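Local coordinates for beta-galactosidase BgaB (Bifidobacterium adolescentis, PDB 5VYM) that hydrolyses terminal beta-galactose from transgalactooligosaccharides, acting best on Gal(beta1-4)Gal linkages, and is represented here by its trimerisation-domain fragment, at the interface of chains A and B. Sequence-based numbering; all coordinates share one arbitrary frame. Chains: chain A/B, Beta-galactosidase BgaB.

Contact 1: the interface of chains A and B. Residues chain A 81, 117, 120-121, 200-201; chain B 120-121, 200.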
loop_
_atom_site.group_PDB
_atom_site.type_symbol
_atom_site.label_atom_id
_atom_site.label_comp_id
_atom_site.label_asym_id
_atom_site.label_seq_id
_atom_site.Cartn_x
_atom_site.Cartn_y
_atom_site.Cartn_z
ATOM N N ALA A 81 -1.910 8.440 -5.132
ATOM C CA ALA A 81 -0.667 8.116 -4.436
ATOM C C ALA A 81 0.488 8.959 -4.961
ATOM O O ALA A 81 1.284 9.495 -4.182
ATOM C CB ALA A 81 -0.358 6.625 -4.578
ATOM N N LEU A 117 -3.778 -0.046 -2.085
ATOM C CA LEU A 117 -2.944 1.142 -2.227
ATOM C C LEU A 117 -3.573 2.349 -1.542
ATOM O O LEU A 117 -2.879 3.112 -0.860
ATOM C CB LEU A 117 -2.688 1.439 -3.703
ATOM C CG LEU A 117 -1.746 2.614 -3.966
ATOM C CD1 LEU A 117 -0.415 2.391 -3.265
ATOM C CD2 LEU A 117 -1.543 2.814 -5.460
ATOM N N SER A 120 -3.379 1.891 2.233
ATOM C CA SER A 120 -2.051 2.166 2.770
ATOM C C SER A 120 -1.752 3.659 2.811
ATOM O O SER A 120 -1.035 4.119 3.710
ATOM C CB SER A 120 -0.988 1.446 1.944
ATOM O OG SER A 120 -0.751 2.120 0.722
ATOM N N MET A 121 -2.271 4.428 1.848
ATOM C CA MET A 121 -2.111 5.877 1.892
ATOM C C MET A 121 -2.705 6.452 3.170
ATOM O O MET A 121 -2.105 7.324 3.808
ATOM C CB MET A 121 -2.778 6.528 0.678
ATOM C CG MET A 121 -2.119 6.263 -0.658
ATOM S SD MET A 121 -3.083 7.032 -1.976
ATOM C CE MET A 121 -3.312 8.672 -1.290
ATOM N N TYR A 200 7.083 3.509 -4.512
ATOM C CA TYR A 200 6.053 3.465 -3.482
ATOM C C TYR A 200 6.288 4.622 -2.527
ATOM O O TYR A 200 7.311 4.656 -1.837
ATOM C CB TYR A 200 6.064 2.131 -2.730
ATOM C CG TYR A 200 4.993 2.045 -1.671
ATOM C CD1 TYR A 200 3.670 1.790 -2.012
ATOM C CD2 TYR A 200 5.300 2.232 -0.331
ATOM C CE1 TYR A 200 2.685 1.718 -1.048
ATOM C CE2 TYR A 200 4.322 2.162 0.643
ATOM C CZ TYR A 200 3.017 1.904 0.278
ATOM O OH TYR A 200 2.043 1.834 1.245
ATOM N N GLY A 201 5.341 5.556 -2.481
ATOM C CA GLY A 201 5.564 6.776 -1.725
ATOM C C GLY A 201 6.800 7.477 -2.249
ATOM O O GLY A 201 6.979 7.647 -3.460
ATOM N N SER B 120 0.737 -3.977 -3.207
ATOM C CA SER B 120 0.676 -2.563 -3.561
ATOM C C SER B 120 2.065 -1.941 -3.596
ATOM O O SER B 120 2.383 -1.166 -4.506
ATOM C CB SER B 120 -0.222 -1.813 -2.577
ATOM O OG SER B 120 -1.551 -2.301 -2.630
ATOM N N MET B 121 2.907 -2.265 -2.611
ATOM C CA MET B 121 4.283 -1.777 -2.620
ATOM C C MET B 121 5.019 -2.240 -3.871
ATOM O O MET B 121 5.663 -1.441 -4.561
ATOM C CB MET B 121 5.021 -2.252 -1.366
ATOM C CG MET B 121 4.445 -1.760 -0.047
ATOM S SD MET B 121 5.257 -2.545 1.360
ATOM C CE MET B 121 6.971 -2.262 0.938
ATOM N N TYR B 200 2.333 10.452 3.756
ATOM C CA TYR B 200 2.625 9.535 2.658
ATOM C C TYR B 200 3.610 10.231 1.732
ATOM O O TYR B 200 3.233 11.152 1.000
ATOM C CB TYR B 200 1.351 9.138 1.911
ATOM C CG TYR B 200 1.550 8.045 0.888
ATOM C CD1 TYR B 200 1.501 6.706 1.257
ATOM C CD2 TYR B 200 1.780 8.348 -0.448
ATOM C CE1 TYR B 200 1.680 5.701 0.326
ATOM C CE2 TYR B 200 1.962 7.349 -1.386
ATOM C CZ TYR B 200 1.910 6.026 -0.993
ATOM O OH TYR B 200 2.088 5.024 -1.921
HETATM O O HOH W 1 2.873 5.410 -4.415
#
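A:Tyr200 and B:Tyr200 meet where each closes strand 196-200 with an extended backbone, and each ring runs onto the partner's helix 117-122. The two-fold axis repeats the methionine-on-ring contacts, but the tyrosine pair at its centre breaks the symmetry locally. The two rings stand nearly upright to each other, planes 80° apart, in an edge-to-face packing with centroids 5.6 Å apart. A:Tyr200 is sandwiched: CG of B:Met121 sits over the centre of one face, while the phenol oxygen of B:Tyr200 lies above the opposite face, displaced toward the rim. The phenol OH of A:Tyr200, by contrast, lies at the edge of the B:Tyr200 ring, in its plane. The twin contact sets CG of A:Met121 over the middle of the B:Tyr200 ring, 4.0 Å from its centroid. Both methionines turn CG away from their own carbonyl carbon (chi1 -69° in A:Met121), which lays the first part of the chain across the ring before the bend at chi3. CA of A:Gly201 stands above the plane on the side opposite A:Met121, outside the rim and 3.7 Å from CE2 of B:Tyr200, whereas the carbonyl O of A:Ala81 comes up beyond CE2, nearer the ring plane. Within chain A, the hydroxyl OG of A:Ser120 hydrogen-bonds to the carbonyl O of A:Leu117 at 2.8 Å and to the phenol OH of A:Tyr200 at 2.9 Å, tethering the phenol end of the ring to helix 117-122 of its own chain. B:Tyr200 OH takes a different partner: its direct bond from the backbone N of A:Gly201 is weak, and a water bridges the same two groups, 2.6 Å from B:Tyr200 OH and 3.1 Å from A:Gly201 N.

Contact 2: the interface of chains A and B. Residues chain A 161, 211; chain B 26, 28-29, 94, 131-132.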
loop_
_atom_site.group_PDB
_atom_site.type_symbol
_atom_site.label_atom_id
_atom_site.label_comp_id
_atom_site.label_asym_id
_atom_site.label_seq_id
_atom_site.Cartn_x
_atom_site.Cartn_y
_atom_site.Cartn_z
ATOM N N LEU A 161 14.255 -22.638 -9.618
ATOM C CA LEU A 161 13.038 -22.523 -8.824
ATOM C C LEU A 161 12.542 -21.093 -8.959
ATOM O O LEU A 161 13.218 -20.161 -8.512
ATOM C CB LEU A 161 13.290 -22.878 -7.357
ATOM C CG LEU A 161 12.059 -22.903 -6.448
ATOM C CD1 LEU A 161 11.091 -23.992 -6.886
ATOM C CD2 LEU A 161 12.457 -23.085 -4.990
ATOM N N ASP A 211 14.873 -18.060 -7.654
ATOM C CA ASP A 211 16.076 -18.346 -6.888
ATOM C C ASP A 211 17.307 -18.191 -7.768
ATOM O O ASP A 211 17.312 -18.592 -8.935
ATOM C CB ASP A 211 16.026 -19.761 -6.311
ATOM C CG ASP A 211 17.310 -20.144 -5.594
ATOM O OD1 ASP A 211 17.466 -19.779 -4.410
ATOM O OD2 ASP A 211 18.168 -20.803 -6.218
ATOM N N SER B 26 8.809 -27.044 -1.453
ATOM C CA SER B 26 10.132 -27.374 -1.965
ATOM C C SER B 26 11.146 -27.291 -0.835
ATOM O O SER B 26 11.116 -26.351 -0.037
ATOM C CB SER B 26 10.538 -26.436 -3.110
ATOM O OG SER B 26 11.882 -26.662 -3.502
ATOM N N LYS B 28 14.164 -26.650 -1.287
ATOM C CA LYS B 28 15.084 -25.566 -1.610
ATOM C C LYS B 28 14.739 -24.284 -0.861
ATOM O O LYS B 28 15.610 -23.423 -0.694
ATOM C CB LYS B 28 15.084 -25.322 -3.121
ATOM C CG LYS B 28 16.161 -24.362 -3.616
ATOM C CD LYS B 28 17.554 -24.853 -3.261
ATOM C CE LYS B 28 18.624 -24.017 -3.953
ATOM N NZ LYS B 28 18.539 -22.574 -3.593
ATOM N N LEU B 29 13.496 -24.141 -0.405
ATOM C CA LEU B 29 13.103 -22.993 0.405
ATOM C C LEU B 29 13.820 -23.058 1.747
ATOM O O LEU B 29 13.489 -23.890 2.598
ATOM C CB LEU B 29 11.590 -22.973 0.592
ATOM C CG LEU B 29 10.764 -22.740 -0.673
ATOM C CD1 LEU B 29 9.277 -22.891 -0.383
ATOM C CD2 LEU B 29 11.067 -21.368 -1.258
ATOM N N TYR B 94 10.839 -13.988 -3.708
ATOM C CA TYR B 94 9.630 -14.629 -4.220
ATOM C C TYR B 94 8.887 -15.403 -3.138
ATOM O O TYR B 94 7.663 -15.556 -3.218
ATOM C CB TYR B 94 9.979 -15.550 -5.392
ATOM C CG TYR B 94 10.894 -16.700 -5.034
ATOM C CD1 TYR B 94 12.272 -16.531 -4.990
ATOM C CD2 TYR B 94 10.381 -17.962 -4.751
ATOM C CE1 TYR B 94 13.112 -17.582 -4.666
ATOM C CE2 TYR B 94 11.214 -19.018 -4.427
ATOM C CZ TYR B 94 12.578 -18.822 -4.386
ATOM O OH TYR B 94 13.410 -19.870 -4.065
ATOM N N ILE B 131 5.319 -22.203 -7.538
ATOM C CA ILE B 131 6.710 -22.333 -7.954
ATOM C C ILE B 131 6.864 -23.570 -8.825
ATOM O O ILE B 131 6.162 -24.575 -8.654
ATOM C CB ILE B 131 7.664 -22.388 -6.742
ATOM C CG1 ILE B 131 7.217 -23.467 -5.753
ATOM C CG2 ILE B 131 7.747 -21.029 -6.067
ATOM C CD1 ILE B 131 8.112 -23.585 -4.539
ATOM N N LEU B 132 7.795 -23.495 -9.773
ATOM C CA LEU B 132 8.084 -24.591 -10.683
ATOM C C LEU B 132 9.584 -24.849 -10.704
ATOM O O LEU B 132 10.388 -23.992 -10.328
ATOM C CB LEU B 132 7.585 -24.295 -12.104
ATOM C CG LEU B 132 6.075 -24.130 -12.277
ATOM C CD1 LEU B 132 5.739 -23.755 -13.712
ATOM C CD2 LEU B 132 5.345 -25.400 -11.863
#
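Loops of both chains build this outlying patch of the trimerisation-domain interface: A:Leu161 and A:Asp211 reach into a surface of chain B formed by B:Ser26, B:Lys28, B:Tyr94 and the short strand 131-132. It illustrates how an apolar side chain and a charged pair can share the burial. A:Leu161 is the apolar part, with 103 Å² hidden by chain B. Its CG lies opposite the backbone N (chi1 -175°), reaching toward chain B, and the branch there sends the two methyls to different neighbours. CD1 packs on B:Ile131, 3.8 Å from CB, and also nears the carbonyl O of B:Leu132. CD2 turns toward the phenol OH of B:Tyr94, at 3.5 Å, and the aliphatic CB of B:Lys28, at 3.9 Å. The leucine and tyrosine side chains cross at about a right angle, with CD2 beside the phenol end of the ring. That same OH lies 3.4 Å from CB of A:Asp211, whose CA comes to 3.8 Å from CE1 of B:Tyr94, from beyond the rim of the ring; the carboxylate plane is turned 83° from the ring. Beyond the tyrosine, the ammonium NZ of B:Lys28 faces both carboxylate oxygens of A:Asp211, 3.1 Å from OD1 and 3.2 Å from OD2. The two hydrogen bonds are weak, but the pair forms a salt bridge. Bends at chi2 and chi4 (both 59°) fold the lysine chain toward the aspartate, while its backbone N hydrogen-bonds to OG of B:Ser26 at 3.2 Å, which probably steadies the loop. By joining apolar burial to charge pairing, the site probably helps hold and align the two subunits at the periphery of their interface.

About 28 Å separates the centres of the C-alpha atoms of contact 1 and contact 2, and they share no residue. Contact 1 joins helix 117-122 and the end of strand 196-200 near the two-fold axis; contact 2 relies mainly on loops further out. Because the interface is symmetric, contact 2 recurs with the chains exchanged, so a central core is flanked by two peripheral patches, a spacing that should resist rocking of one subunit on the other. The enzyme is reported as a trimer or tetramer, so this dimer of a fragment may not reproduce the natural assembly.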